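Local coordinates for protein muramidase (PDB 6ZMV) that probably cleaves the glycan backbone of bacterial peptidoglycan, acting as a fungal lysozyme of glycoside hydrolase family 25, at residues 95-99 with 137-141. Sequence-based numbering, arbitrary orientation. Where two conformers were deposited one is given.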
loop_
_atom_site.group_PDB
_atom_site.type_symbol
_atom_site.label_atom_id
_atom_site.label_comp_id
_atom_site.label_asym_id
_atom_site.label_seq_id
_atom_site.Cartn_x
_atom_site.Cartn_y
_atom_site.Cartn_z
ATOM N N ASP A 95 4.555 -0.305 -2.271
ATOM C CA ASP A 95 3.984 -0.925 -3.487
ATOM C C ASP A 95 5.083 -1.579 -4.324
ATOM O O ASP A 95 5.826 -0.886 -4.992
ATOM C CB ASP A 95 3.237 0.142 -4.305
ATOM C CG ASP A 95 2.783 -0.320 -5.669
ATOM O OD1 ASP A 95 2.928 -1.519 -5.951
ATOM O OD2 ASP A 95 2.327 0.524 -6.465
ATOM N N MET A 96 5.167 -2.903 -4.272
ATOM C CA MET A 96 6.149 -3.666 -5.057
ATOM C C MET A 96 5.472 -4.122 -6.355
ATOM O O MET A 96 4.424 -4.776 -6.360
ATOM C CB MET A 96 6.652 -4.871 -4.265
ATOM C CG MET A 96 7.246 -4.532 -2.926
ATOM S SD MET A 96 8.422 -3.201 -2.841
ATOM C CE MET A 96 9.758 -3.794 -3.870
ATOM N N GLU A 97 6.080 -3.772 -7.461
ATOM C CA GLU A 97 5.505 -3.920 -8.811
ATOM C C GLU A 97 6.554 -4.559 -9.713
ATOM O O GLU A 97 7.777 -4.359 -9.457
ATOM C CB GLU A 97 5.240 -2.536 -9.416
ATOM C CG GLU A 97 4.207 -1.699 -8.714
ATOM C CD GLU A 97 2.810 -2.044 -9.138
ATOM O OE1 GLU A 97 1.948 -1.944 -8.251
ATOM O OE2 GLU A 97 2.577 -2.441 -10.309
ATOM N N TYR A 98 6.117 -5.184 -10.780
ATOM C CA TYR A 98 7.060 -5.577 -11.830
ATOM C C TYR A 98 7.793 -4.339 -12.346
ATOM O O TYR A 98 7.177 -3.277 -12.506
ATOM C CB TYR A 98 6.311 -6.262 -12.933
ATOM C CG TYR A 98 5.780 -7.611 -12.538
ATOM C CD1 TYR A 98 6.578 -8.727 -12.592
ATOM C CD2 TYR A 98 4.498 -7.765 -12.070
ATOM C CE1 TYR A 98 6.136 -9.966 -12.180
ATOM C CE2 TYR A 98 4.030 -8.997 -11.657
ATOM C CZ TYR A 98 4.836 -10.107 -11.735
ATOM O OH TYR A 98 4.325 -11.322 -11.384
ATOM N N GLY A 99 9.090 -4.491 -12.607
ATOM C CA GLY A 99 9.971 -3.408 -13.093
ATOM C C GLY A 99 9.664 -3.025 -14.530
ATOM O O GLY A 99 8.966 -3.801 -15.244
ATOM N N TYR A 137 1.230 -12.473 -5.785
ATOM C CA TYR A 137 1.770 -13.733 -5.263
ATOM C C TYR A 137 3.052 -14.094 -6.035
ATOM O O TYR A 137 4.098 -14.329 -5.422
ATOM C CB TYR A 137 0.747 -14.846 -5.435
ATOM C CG TYR A 137 1.268 -16.196 -5.015
ATOM C CD1 TYR A 137 1.200 -16.549 -3.682
ATOM C CD2 TYR A 137 1.793 -17.101 -5.911
ATOM C CE1 TYR A 137 1.685 -17.754 -3.242
ATOM C CE2 TYR A 137 2.233 -18.316 -5.477
ATOM C CZ TYR A 137 2.217 -18.638 -4.138
ATOM O OH TYR A 137 2.647 -19.858 -3.705
ATOM N N TYR A 138 2.985 -14.133 -7.358
ATOM C CA TYR A 138 4.160 -14.589 -8.118
ATOM C C TYR A 138 5.307 -13.581 -8.035
ATOM O O TYR A 138 6.456 -14.030 -8.036
ATOM C CB TYR A 138 3.828 -14.940 -9.561
ATOM C CG TYR A 138 2.913 -16.123 -9.628
ATOM C CD1 TYR A 138 3.384 -17.372 -9.265
ATOM C CD2 TYR A 138 1.594 -16.006 -9.976
ATOM C CE1 TYR A 138 2.577 -18.493 -9.272
ATOM C CE2 TYR A 138 0.767 -17.108 -9.960
ATOM C CZ TYR A 138 1.248 -18.351 -9.591
ATOM O OH TYR A 138 0.340 -19.397 -9.600
ATOM N N TRP A 139 5.021 -12.292 -7.916
ATOM C CA TRP A 139 6.067 -11.287 -7.742
ATOM C C TRP A 139 6.833 -11.616 -6.468
ATOM O O TRP A 139 8.046 -11.664 -6.410
ATOM C CB TRP A 139 5.515 -9.841 -7.719
ATOM C CG TRP A 139 6.614 -8.842 -7.784
ATOM C CD1 TRP A 139 7.095 -8.272 -8.924
ATOM C CD2 TRP A 139 7.449 -8.377 -6.710
ATOM N NE1 TRP A 139 8.139 -7.448 -8.633
ATOM C CE2 TRP A 139 8.413 -7.525 -7.296
ATOM C CE3 TRP A 139 7.519 -8.596 -5.339
ATOM C CZ2 TRP A 139 9.429 -6.931 -6.553
ATOM C CZ3 TRP A 139 8.505 -7.981 -4.603
ATOM C CH2 TRP A 139 9.483 -7.200 -5.209
ATOM N N TRP A 140 6.103 -11.836 -5.381
ATOM C CA TRP A 140 6.794 -12.073 -4.074
ATOM C C TRP A 140 7.607 -13.370 -4.157
ATOM O O TRP A 140 8.730 -13.428 -3.650
ATOM C CB TRP A 140 5.736 -12.148 -2.959
ATOM C CG TRP A 140 6.340 -12.077 -1.603
ATOM C CD1 TRP A 140 6.686 -13.080 -0.762
ATOM C CD2 TRP A 140 6.885 -10.871 -1.018
ATOM N NE1 TRP A 140 7.347 -12.573 0.331
ATOM C CE2 TRP A 140 7.491 -11.240 0.184
ATOM C CE3 TRP A 140 6.880 -9.525 -1.382
ATOM C CZ2 TRP A 140 8.101 -10.310 1.013
ATOM C CZ3 TRP A 140 7.469 -8.599 -0.558
ATOM C CH2 TRP A 140 8.090 -9.007 0.596
ATOM N N VAL A 141 7.019 -14.411 -4.746
ATOM C CA VAL A 141 7.716 -15.697 -4.803
ATOM C C VAL A 141 9.033 -15.512 -5.579
ATOM O O VAL A 141 10.124 -15.867 -5.070
ATOM C CB VAL A 141 6.850 -16.781 -5.402
ATOM C CG1 VAL A 141 7.665 -18.025 -5.725
ATOM C CG2 VAL A 141 5.645 -17.106 -4.545
HETATM O O HOH W 1 2.470 -11.150 -8.971
HETATM O O HOH W 2 7.149 -12.722 -10.743
#
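The nearest CA atoms of 95-99 and 137-141 are those of Tyr98 and Trp139, 7.1 Å apart: an extended chain runs past the first turn of a helix, and side chains fill the gap. In this TIM-barrel-like GH25 fold the loop leaves strand 93-95, and helix 137-144 follows the neighbouring parallel strand 132-136, so the contact joins what follows two adjacent strands at the C-terminal rim of the barrel. Trp139 carries it. With CG anti to the backbone N (chi1 -170°), its indole reaches across to the loop. Met96 lies over one indole face, CB 3.8 Å from the centroid of the six-membered ring in a CH-pi contact, while its bent chain brings CE to 3.7 Å from CH2 of Trp139. At the pyrrole end the indole meets Tyr98 edge-to-face: CD1 of Trp139 stands over the centre of the phenol, 3.7 Å above its plane, with the planes at 85°. Trp139 NE1 hydrogen-bonds to Ser103 O, and His105 NE2 to Glu97 O, tying the next part of the loop into the same cluster. Replacing Trp139 by an alanine is likely to leave Met96 and the Tyr98 ring without their shared aromatic partner, and Ser103 O without its indole donor. Glu97 sets off from its backbone away from the helix, and its OE1 hydrogen-bonds a glycerol, probably from crystallisation. At the outer end two waters link phenol and helix: one, 3.0 Å from Tyr98 OH, accepts from Trp139 N, and the other lies 3.2 Å from Tyr98 OH and donates weakly to Tyr138 O.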